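Local coordinates for protein KLLA0F20702p (Kluyveromyces lactis, PDB 5Y5A) that probably acts as the Est1 subunit of yeast telomerase, binding Cdc13 and so helping to recruit the enzyme to telomeres, at residues Ser323-Pro327 with Met374-Asn379; Leu395-Phe399 with Val439-Ala443; Arg475-Phe481 with Asp500-Leu506. All coordinates share one frame; numbering follows the deposited sequence.

Contact 1 (Ser323-Pro327 with Met374-Asn379)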
loop_
_atom_site.group_PDB
_atom_site.type_symbol
_atom_site.label_atom_id
_atom_site.label_comp_id
_atom_site.label_asym_id
_atom_site.label_seq_id
_atom_site.Cartn_x
_atom_site.Cartn_y
_atom_site.Cartn_z
ATOM N N SER A 323 20.500 -0.654 2.057
ATOM C CA SER A 323 21.819 -1.269 1.995
ATOM C C SER A 323 21.776 -2.727 1.523
ATOM O O SER A 323 22.753 -3.229 0.974
ATOM C CB SER A 323 22.505 -1.186 3.352
ATOM O OG SER A 323 21.914 -2.078 4.281
ATOM N N HIS A 324 20.655 -3.409 1.728
ATOM C CA HIS A 324 20.527 -4.777 1.227
ATOM C C HIS A 324 20.193 -4.800 -0.264
ATOM O O HIS A 324 20.784 -5.567 -1.030
ATOM C CB HIS A 324 19.471 -5.548 2.018
ATOM C CG HIS A 324 19.982 -6.103 3.310
ATOM N ND1 HIS A 324 19.713 -5.524 4.531
ATOM C CD2 HIS A 324 20.767 -7.174 3.566
ATOM C CE1 HIS A 324 20.300 -6.223 5.487
ATOM N NE2 HIS A 324 20.947 -7.228 4.927
ATOM N N ILE A 325 19.251 -3.961 -0.678
ATOM C CA ILE A 325 18.862 -3.915 -2.084
ATOM C C ILE A 325 19.900 -3.180 -2.937
ATOM O O ILE A 325 20.278 -3.655 -4.001
ATOM C CB ILE A 325 17.482 -3.258 -2.260
ATOM C CG1 ILE A 325 16.446 -4.000 -1.403
ATOM C CG2 ILE A 325 17.067 -3.267 -3.727
ATOM C CD1 ILE A 325 14.997 -3.644 -1.734
ATOM N N PHE A 326 20.370 -2.036 -2.451
ATOM C CA PHE A 326 21.317 -1.205 -3.190
ATOM C C PHE A 326 22.622 -1.007 -2.416
ATOM O O PHE A 326 22.919 0.112 -1.987
ATOM C CB PHE A 326 20.693 0.165 -3.493
ATOM C CG PHE A 326 19.347 0.093 -4.172
ATOM C CD1 PHE A 326 19.253 -0.147 -5.542
ATOM C CD2 PHE A 326 18.180 0.290 -3.450
ATOM C CE1 PHE A 326 18.022 -0.206 -6.178
ATOM C CE2 PHE A 326 16.945 0.239 -4.083
ATOM C CZ PHE A 326 16.867 -0.011 -5.453
ATOM N N PRO A 327 23.409 -2.082 -2.240
ATOM C CA PRO A 327 24.585 -2.024 -1.358
ATOM C C PRO A 327 25.590 -0.929 -1.722
ATOM O O PRO A 327 26.127 -0.277 -0.820
ATOM C CB PRO A 327 25.218 -3.415 -1.525
ATOM C CG PRO A 327 24.720 -3.911 -2.846
ATOM C CD PRO A 327 23.308 -3.380 -2.929
ATOM N N MET A 374 10.898 -6.729 -3.559
ATOM C CA MET A 374 11.542 -5.636 -4.293
ATOM C C MET A 374 12.970 -6.069 -4.648
ATOM O O MET A 374 13.407 -5.936 -5.792
ATOM C CB MET A 374 11.562 -4.340 -3.474
ATOM C CG MET A 374 10.175 -3.793 -3.118
ATOM S SD MET A 374 9.153 -3.429 -4.569
ATOM C CE MET A 374 9.915 -1.909 -5.144
ATOM N N TYR A 375 13.680 -6.590 -3.649
ATOM C CA TYR A 375 15.032 -7.110 -3.828
ATOM C C TYR A 375 15.116 -8.094 -5.004
ATOM O O TYR A 375 16.037 -8.014 -5.818
ATOM C CB TYR A 375 15.521 -7.797 -2.535
ATOM C CG TYR A 375 16.951 -8.324 -2.590
ATOM C CD1 TYR A 375 17.267 -9.464 -3.316
ATOM C CD2 TYR A 375 17.981 -7.681 -1.904
ATOM C CE1 TYR A 375 18.556 -9.946 -3.379
ATOM C CE2 TYR A 375 19.284 -8.162 -1.961
ATOM C CZ TYR A 375 19.557 -9.299 -2.699
ATOM O OH TYR A 375 20.833 -9.796 -2.768
ATOM N N GLN A 376 14.175 -9.030 -5.082
ATOM C CA GLN A 376 14.248 -10.064 -6.118
ATOM C C GLN A 376 13.943 -9.498 -7.487
ATOM O O GLN A 376 14.531 -9.925 -8.473
ATOM C CB GLN A 376 13.298 -11.224 -5.798
ATOM C CG GLN A 376 13.624 -11.936 -4.484
ATOM C CD GLN A 376 12.826 -13.207 -4.310
ATOM O OE1 GLN A 376 13.387 -14.273 -4.046
ATOM N NE2 GLN A 376 11.508 -13.108 -4.472
ATOM N N MET A 377 13.029 -8.537 -7.561
ATOM C CA MET A 377 12.732 -7.922 -8.851
ATOM C C MET A 377 13.876 -7.025 -9.301
ATOM O O MET A 377 14.181 -6.960 -10.482
ATOM C CB MET A 377 11.438 -7.121 -8.802
ATOM C CG MET A 377 10.192 -7.968 -8.646
ATOM S SD MET A 377 8.752 -6.904 -8.490
ATOM C CE MET A 377 8.507 -6.430 -10.194
ATOM N N ILE A 378 14.516 -6.350 -8.353
ATOM C CA ILE A 378 15.546 -5.372 -8.697
ATOM C C ILE A 378 16.887 -6.046 -8.996
ATOM O O ILE A 378 17.569 -5.680 -9.955
ATOM C CB ILE A 378 15.705 -4.321 -7.563
ATOM C CG1 ILE A 378 14.501 -3.368 -7.568
ATOM C CG2 ILE A 378 17.004 -3.543 -7.720
ATOM C CD1 ILE A 378 14.380 -2.496 -6.326
ATOM N N ASN A 379 17.246 -7.053 -8.206
ATOM C CA ASN A 379 18.529 -7.727 -8.372
ATOM C C ASN A 379 18.473 -9.048 -9.161
ATOM O O ASN A 379 19.513 -9.627 -9.479
ATOM C CB ASN A 379 19.153 -7.957 -7.001
ATOM C CG ASN A 379 19.554 -6.649 -6.330
ATOM O OD1 ASN A 379 20.082 -5.752 -6.980
ATOM N ND2 ASN A 379 19.285 -6.532 -5.040
#

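Contact 2 (Leu395-Phe399 with Val439-Ala443)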
loop_
_atom_site.group_PDB
_atom_site.type_symbol
_atom_site.label_atom_id
_atom_site.label_comp_id
_atom_site.label_asym_id
_atom_site.label_seq_id
_atom_site.Cartn_x
_atom_site.Cartn_y
_atom_site.Cartn_z
ATOM N N LEU A 395 17.275 -11.957 4.119
ATOM C CA LEU A 395 16.255 -12.789 4.739
ATOM C C LEU A 395 16.564 -12.968 6.229
ATOM O O LEU A 395 15.663 -12.939 7.070
ATOM C CB LEU A 395 16.180 -14.135 4.017
ATOM C CG LEU A 395 14.870 -14.923 3.961
ATOM C CD1 LEU A 395 13.690 -14.032 3.625
ATOM C CD2 LEU A 395 15.009 -16.026 2.927
ATOM N N GLU A 396 17.847 -13.120 6.547
ATOM C CA GLU A 396 18.289 -13.217 7.934
ATOM C C GLU A 396 17.920 -11.961 8.710
ATOM O O GLU A 396 17.401 -12.055 9.820
ATOM C CB GLU A 396 19.799 -13.448 8.016
ATOM C CG GLU A 396 20.236 -14.857 7.664
ATOM C CD GLU A 396 21.743 -15.008 7.634
ATOM O OE1 GLU A 396 22.443 -14.006 7.895
ATOM O OE2 GLU A 396 22.225 -16.127 7.349
ATOM N N PHE A 397 18.199 -10.793 8.126
ATOM C CA PHE A 397 17.862 -9.525 8.763
ATOM C C PHE A 397 16.359 -9.424 8.967
ATOM O O PHE A 397 15.889 -8.959 10.000
ATOM C CB PHE A 397 18.349 -8.322 7.934
ATOM C CG PHE A 397 17.778 -7.013 8.403
ATOM C CD1 PHE A 397 18.186 -6.460 9.613
ATOM C CD2 PHE A 397 16.810 -6.354 7.659
ATOM C CE1 PHE A 397 17.644 -5.257 10.073
ATOM C CE2 PHE A 397 16.263 -5.157 8.102
ATOM C CZ PHE A 397 16.679 -4.602 9.316
ATOM N N ILE A 398 15.606 -9.849 7.961
ATOM C CA ILE A 398 14.155 -9.787 8.050
ATOM C C ILE A 398 13.660 -10.632 9.223
ATOM O O ILE A 398 12.826 -10.187 10.016
ATOM C CB ILE A 398 13.501 -10.235 6.728
ATOM C CG1 ILE A 398 13.822 -9.202 5.642
ATOM C CG2 ILE A 398 11.997 -10.375 6.883
ATOM C CD1 ILE A 398 13.217 -9.484 4.314
ATOM N N PHE A 399 14.200 -11.840 9.368
ATOM C CA PHE A 399 13.736 -12.698 10.454
ATOM C C PHE A 399 14.276 -12.236 11.805
ATOM O O PHE A 399 13.666 -12.486 12.839
ATOM C CB PHE A 399 14.090 -14.156 10.163
ATOM C CG PHE A 399 13.061 -14.838 9.310
ATOM C CD1 PHE A 399 13.067 -14.676 7.935
ATOM C CD2 PHE A 399 12.036 -15.565 9.890
ATOM C CE1 PHE A 399 12.099 -15.280 7.141
ATOM C CE2 PHE A 399 11.058 -16.166 9.101
ATOM C CZ PHE A 399 11.095 -16.026 7.728
ATOM N N VAL A 439 10.931 -19.080 1.547
ATOM C CA VAL A 439 10.798 -18.378 2.815
ATOM C C VAL A 439 10.395 -19.366 3.904
ATOM O O VAL A 439 10.917 -19.325 5.017
ATOM C CB VAL A 439 9.779 -17.225 2.720
ATOM C CG1 VAL A 439 9.595 -16.556 4.076
ATOM C CG2 VAL A 439 10.239 -16.217 1.683
ATOM N N LEU A 440 9.484 -20.270 3.560
ATOM C CA LEU A 440 9.086 -21.355 4.450
ATOM C C LEU A 440 10.282 -22.195 4.886
ATOM O O LEU A 440 10.403 -22.548 6.056
ATOM C CB LEU A 440 8.046 -22.250 3.770
ATOM C CG LEU A 440 7.664 -23.520 4.533
ATOM C CD1 LEU A 440 7.059 -23.176 5.890
ATOM C CD2 LEU A 440 6.714 -24.381 3.721
ATOM N N LYS A 441 11.168 -22.517 3.945
ATOM C CA LYS A 441 12.328 -23.340 4.276
ATOM C C LYS A 441 13.285 -22.612 5.217
ATOM O O LYS A 441 13.790 -23.207 6.159
ATOM C CB LYS A 441 13.057 -23.782 3.008
ATOM C CG LYS A 441 12.258 -24.793 2.199
ATOM C CD LYS A 441 12.829 -25.011 0.808
ATOM C CE LYS A 441 11.998 -26.030 0.024
ATOM N NZ LYS A 441 12.459 -26.179 -1.390
ATOM N N PHE A 442 13.529 -21.329 4.958
ATOM C CA PHE A 442 14.381 -20.525 5.829
ATOM C C PHE A 442 13.793 -20.449 7.245
ATOM O O PHE A 442 14.509 -20.599 8.238
ATOM C CB PHE A 442 14.558 -19.106 5.259
ATOM C CG PHE A 442 15.541 -18.255 6.026
ATOM C CD1 PHE A 442 15.148 -17.557 7.158
ATOM C CD2 PHE A 442 16.867 -18.160 5.616
ATOM C CE1 PHE A 442 16.049 -16.776 7.868
ATOM C CE2 PHE A 442 17.769 -17.378 6.317
ATOM C CZ PHE A 442 17.357 -16.683 7.449
ATOM N N ALA A 443 12.488 -20.206 7.314
ATOM C CA ALA A 443 11.780 -20.065 8.579
ATOM C C ALA A 443 11.808 -21.356 9.397
ATOM O O ALA A 443 12.030 -21.326 10.604
ATOM C CB ALA A 443 10.338 -19.628 8.323
#

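Contact 3 (Arg475-Phe481 with Asp500-Leu506)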
loop_
_atom_site.group_PDB
_atom_site.type_symbol
_atom_site.label_atom_id
_atom_site.label_comp_id
_atom_site.label_asym_id
_atom_site.label_seq_id
_atom_site.Cartn_x
_atom_site.Cartn_y
_atom_site.Cartn_z
ATOM N N ARG A 475 -9.488 -25.534 11.357
ATOM C CA ARG A 475 -9.392 -24.192 10.778
ATOM C C ARG A 475 -10.543 -23.264 11.162
ATOM O O ARG A 475 -11.711 -23.565 10.906
ATOM C CB ARG A 475 -9.305 -24.301 9.255
ATOM C CG ARG A 475 -8.585 -23.153 8.567
ATOM C CD ARG A 475 -8.109 -23.617 7.203
ATOM N NE ARG A 475 -7.585 -22.543 6.370
ATOM C CZ ARG A 475 -7.353 -22.670 5.068
ATOM N NH1 ARG A 475 -7.602 -23.824 4.463
ATOM N NH2 ARG A 475 -6.876 -21.648 4.369
ATOM N N PRO A 476 -10.209 -22.128 11.785
ATOM C CA PRO A 476 -11.203 -21.141 12.218
ATOM C C PRO A 476 -11.903 -20.455 11.040
ATOM O O PRO A 476 -11.366 -20.412 9.934
ATOM C CB PRO A 476 -10.372 -20.130 13.020
ATOM C CG PRO A 476 -9.098 -20.843 13.352
ATOM C CD PRO A 476 -8.847 -21.758 12.203
ATOM N N THR A 477 -13.107 -19.946 11.281
ATOM C CA THR A 477 -13.825 -19.168 10.281
ATOM C C THR A 477 -14.334 -17.866 10.880
ATOM O O THR A 477 -14.102 -17.571 12.056
ATOM C CB THR A 477 -15.013 -19.942 9.690
ATOM O OG1 THR A 477 -15.999 -20.172 10.705
ATOM C CG2 THR A 477 -14.559 -21.278 9.115
ATOM N N ARG A 478 -15.048 -17.103 10.062
ATOM C CA ARG A 478 -15.444 -15.746 10.405
ATOM C C ARG A 478 -16.445 -15.206 9.394
ATOM O O ARG A 478 -16.681 -15.822 8.353
ATOM C CB ARG A 478 -14.226 -14.845 10.445
ATOM C CG ARG A 478 -13.496 -14.818 9.123
ATOM C CD ARG A 478 -12.347 -13.874 9.192
ATOM N NE ARG A 478 -11.546 -13.878 7.975
ATOM C CZ ARG A 478 -10.579 -13.001 7.751
ATOM N NH1 ARG A 478 -10.335 -12.068 8.665
ATOM N NH2 ARG A 478 -9.868 -13.046 6.631
ATOM N N ASP A 479 -17.014 -14.041 9.685
ATOM C CA ASP A 479 -18.077 -13.505 8.844
ATOM C C ASP A 479 -17.668 -12.268 8.056
ATOM O O ASP A 479 -18.418 -11.811 7.188
ATOM C CB ASP A 479 -19.304 -13.198 9.699
ATOM C CG ASP A 479 -19.959 -14.454 10.234
ATOM O OD1 ASP A 479 -19.813 -15.511 9.584
ATOM O OD2 ASP A 479 -20.607 -14.392 11.298
ATOM N N TYR A 480 -16.478 -11.743 8.338
ATOM C CA TYR A 480 -16.015 -10.531 7.672
ATOM C C TYR A 480 -14.508 -10.344 7.793
ATOM O O TYR A 480 -13.849 -11.006 8.599
ATOM C CB TYR A 480 -16.744 -9.301 8.235
ATOM C CG TYR A 480 -16.540 -9.055 9.721
ATOM C CD1 TYR A 480 -15.490 -8.264 10.175
ATOM C CD2 TYR A 480 -17.407 -9.599 10.667
ATOM C CE1 TYR A 480 -15.300 -8.028 11.523
ATOM C CE2 TYR A 480 -17.221 -9.368 12.023
ATOM C CZ TYR A 480 -16.166 -8.581 12.443
ATOM O OH TYR A 480 -15.975 -8.344 13.790
ATOM N N PHE A 481 -13.971 -9.435 6.983
ATOM C CA PHE A 481 -12.542 -9.132 6.990
ATOM C C PHE A 481 -12.157 -8.248 8.174
ATOM O O PHE A 481 -12.934 -7.387 8.591
ATOM C CB PHE A 481 -12.131 -8.444 5.684
ATOM C CG PHE A 481 -11.708 -9.391 4.596
ATOM C CD1 PHE A 481 -11.919 -10.756 4.720
ATOM C CD2 PHE A 481 -11.082 -8.913 3.456
ATOM C CE1 PHE A 481 -11.527 -11.621 3.722
ATOM C CE2 PHE A 481 -10.688 -9.776 2.449
ATOM C CZ PHE A 481 -10.908 -11.132 2.584
ATOM N N ASP A 500 -5.033 -17.663 6.123
ATOM C CA ASP A 500 -4.988 -18.483 7.333
ATOM C C ASP A 500 -6.395 -18.909 7.760
ATOM O O ASP A 500 -6.605 -20.048 8.161
ATOM C CB ASP A 500 -4.280 -17.755 8.478
ATOM C CG ASP A 500 -4.707 -16.301 8.608
ATOM O OD1 ASP A 500 -5.679 -15.888 7.937
ATOM O OD2 ASP A 500 -4.062 -15.569 9.388
ATOM N N PHE A 501 -7.357 -17.999 7.671
ATOM C CA PHE A 501 -8.757 -18.365 7.847
ATOM C C PHE A 501 -9.247 -19.136 6.633
ATOM O O PHE A 501 -8.642 -19.068 5.563
ATOM C CB PHE A 501 -9.644 -17.132 8.034
ATOM C CG PHE A 501 -9.528 -16.486 9.378
ATOM C CD1 PHE A 501 -10.271 -16.953 10.455
ATOM C CD2 PHE A 501 -8.699 -15.395 9.562
ATOM C CE1 PHE A 501 -10.178 -16.348 11.698
ATOM C CE2 PHE A 501 -8.596 -14.791 10.794
ATOM C CZ PHE A 501 -9.339 -15.262 11.865
ATOM N N ASN A 502 -10.355 -19.849 6.795
ATOM C CA ASN A 502 -11.064 -20.399 5.649
ATOM C C ASN A 502 -12.280 -19.531 5.343
ATOM O O ASN A 502 -13.346 -19.709 5.935
ATOM C CB ASN A 502 -11.486 -21.850 5.901
ATOM C CG ASN A 502 -11.908 -22.566 4.627
ATOM O OD1 ASN A 502 -11.782 -22.027 3.525
ATOM N ND2 ASN A 502 -12.401 -23.790 4.773
ATOM N N ASP A 503 -12.105 -18.578 4.430
ATOM C CA ASP A 503 -13.169 -17.637 4.090
ATOM C C ASP A 503 -14.024 -18.197 2.961
ATOM O O ASP A 503 -14.737 -17.462 2.276
ATOM C CB ASP A 503 -12.581 -16.277 3.708
ATOM C CG ASP A 503 -11.884 -15.596 4.876
ATOM O OD1 ASP A 503 -12.381 -15.729 6.016
ATOM O OD2 ASP A 503 -10.839 -14.939 4.662
ATOM N N GLU A 504 -13.932 -19.511 2.786
ATOM C CA GLU A 504 -14.667 -20.249 1.767
ATOM C C GLU A 504 -16.126 -19.822 1.689
ATOM O O GLU A 504 -16.603 -19.413 0.636
ATOM C CB GLU A 504 -14.579 -21.747 2.064
ATOM C CG GLU A 504 -14.809 -22.664 0.886
ATOM C CD GLU A 504 -14.705 -24.129 1.279
ATOM O OE1 GLU A 504 -14.458 -24.409 2.472
ATOM O OE2 GLU A 504 -14.871 -25.002 0.403
ATOM N N LYS A 505 -16.816 -19.889 2.825
ATOM C CA LYS A 505 -18.247 -19.619 2.882
ATOM C C LYS A 505 -18.647 -18.152 2.698
ATOM O O LYS A 505 -19.814 -17.873 2.418
ATOM C CB LYS A 505 -18.806 -20.117 4.212
ATOM C CG LYS A 505 -18.221 -19.425 5.426
ATOM C CD LYS A 505 -18.672 -20.136 6.681
ATOM C CE LYS A 505 -18.045 -19.539 7.920
ATOM N NZ LYS A 505 -18.155 -20.499 9.055
ATOM N N LEU A 506 -17.723 -17.227 2.864
ATOM C CA LEU A 506 -18.059 -15.827 2.729
ATOM C C LEU A 506 -18.693 -15.486 1.404
ATOM O O LEU A 506 -19.560 -14.647 1.322
ATOM C CB LEU A 506 -16.810 -14.974 2.884
ATOM C CG LEU A 506 -16.295 -14.690 4.281
ATOM C CD1 LEU A 506 -15.499 -13.411 4.294
ATOM C CD2 LEU A 506 -17.461 -14.581 5.226
#

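Contact 1 (Ser323-Pro327 with Met374-Asn379)
Ile325 is a knob in a hole formed by Met374, Tyr375, Ile378 and Asn379 near the end of helix 339-379. From its CB the side chain forks. The short arm, CG2, lies anti to the backbone N and meets the methyl end of Ile378, 3.8 Å from Ile378 CD1. The long arm leaves beside the backbone N (chi1 -56°). Its CG1 runs alongside the Tyr375 ring, 4.0 Å from Tyr375 CD2, the two side chains passing in opposite directions, and the nearly straight chain then carries CD1 to the helix backbone, 3.8 Å from Tyr375 N and close to Met374 CB.

The four residues of the hole come from two adjoining turns. Here the C-terminal end of helix 318-325 docks on the last turns of helix 339-379, in the mainly helical Est1 DNA/RNA binding domain of the TPR clan. Phe275 of helix 271-279 also touches Ile325 and Met374.

Beyond the knob, Phe326 leaves helical geometry and sets its ring across Ile378 at about a right angle, with Phe326 CZ 3.6 Å from Ile378 CD1. Asn379 ND2 gives a nearly straight hydrogen bond to Ile325 O (3.2 Å, 164°), in the carbonyl plane and on a lone pair. The same nitrogen lies over the centre of the Tyr375 ring, while that ring turns its edge to the neighbouring carbonyl, Tyr375 CE2 being 3.1 Å from His324 O. The His324 ring itself stacks on Phe394 of helix 385-410, its ND1 held by Leu320 O.

Contact 2 (Leu395-Phe399 with Val439-Ala443)
Helix segments 395-399 and 439-443 stand 11.3 Å apart at the closest approach of their axes and cross at -63°, a separation wide enough for large side chains to fill the interface. The main filler is Phe442. With CG anti to its backbone N, the ring reaches across to the other helix and meets three residues there. Leu395 lies over one face: its CG sits 4.1 Å from the centroid of the Phe442 ring, only 14° off the normal, a CH-pi contact, and its CD2 also reaches Phe442 CB and CG. Glu396 comes in at the edge, near the ring plane, where its aliphatic CG is 3.4 Å from Phe442 CZ; the methylene, not the carboxylate, does the touching, and the two side chains cross at about a right angle.

The third neighbour is Phe399. The Phe399 and Phe442 rings meet obliquely, centroids 5.2 Å apart and planes inclined at 42°, with Phe442 CD1 over the rim of one Phe399 face. Farther out, the Phe399 ring reaches small side chains of the second helix, where Phe399 CE2 is 3.6 Å from Ala443 CB and Phe399 CZ is 4.0 Å from Val439 CG1, which lies at the ring edge. No hydrogen bond links the two segments.

Helix 421-433 closes the same region, Trp432 touching Leu395 and Val439, and Ile433 touching Phe399 and Ala443, while Phe449 meets the Phe399 ring edge-to-face. Leu440 and Lys441 of helix 437-444 pack on the bound peptide. This aromatic packing of helix 385-410 against helix 437-444 belongs to the helical core of the Est1 DNA/RNA binding domain, of the TPR clan.

Contact 3 (Arg475-Phe481 with Asp500-Leu506)
Lys505 NZ donates to Thr477 OG1 at 2.7 Å, the shortest polar link between these two loops, the lysine chain lying extended across the threonine. Deeper in, Arg478 grips Asp503 side-on: NE binds OD1 of Asp503 (2.8 Å, 170°) and NH2 binds OD2 of Asp503 on its syn lone pair (2.9 Å). Guanidinium and carboxylate are nearly coplanar, 22° apart.

The same guanidinium lies flat on Phe501, the planes at 13° and the centres 4.2 Å apart, with Arg478 CD over the middle of that ring; Phe481 CD1 touches the rim of its opposite face. Asp485 takes NH1 in a second salt bridge, and two acidic partners probably stabilise the positive charge in this buried position. Phe481 also turns its ring edge to the carboxylate, Phe481 CE1 being 3.5 Å from Asp503 OD2.

At the other end, the extended Arg475 sends NE to Asp500 O (3.2 Å), the donor standing well above the carbonyl plane, while its NH2 bonds to Ser499 O. Leu506 CD2 meets Asp479 O at 3.5 Å. These two irregular loops, pinned by the Arg478-Asp503 salt bridge and the stacking of that guanidinium on Phe501, help form a peptide-binding site: Arg475 NH1 salt-bridges an acidic side chain of the bound peptide, and Phe481, Asp503 and Leu506 pack on its apolar side chains.

The three contacts follow one another along the chain, each closing before the next opens. Contacts 1 and 2 are neighbours in the helical array, their centres 16 Å apart, and they touch where His324 packs on Phe397. Helix 339-379 carries a segment of contact 1 and helix 385-410, next in the chain, a segment of contact 2. Contact 3 joins loops and stands apart, its centre 27 Å from that of contact 2 and 35 Å from that of contact 1. Contacts 2 and 3 both have residues touching the bound peptide, consistent with a Cdc13-binding surface on the helical body extended by the loops. This chain is the larger, N-terminal piece of the protein.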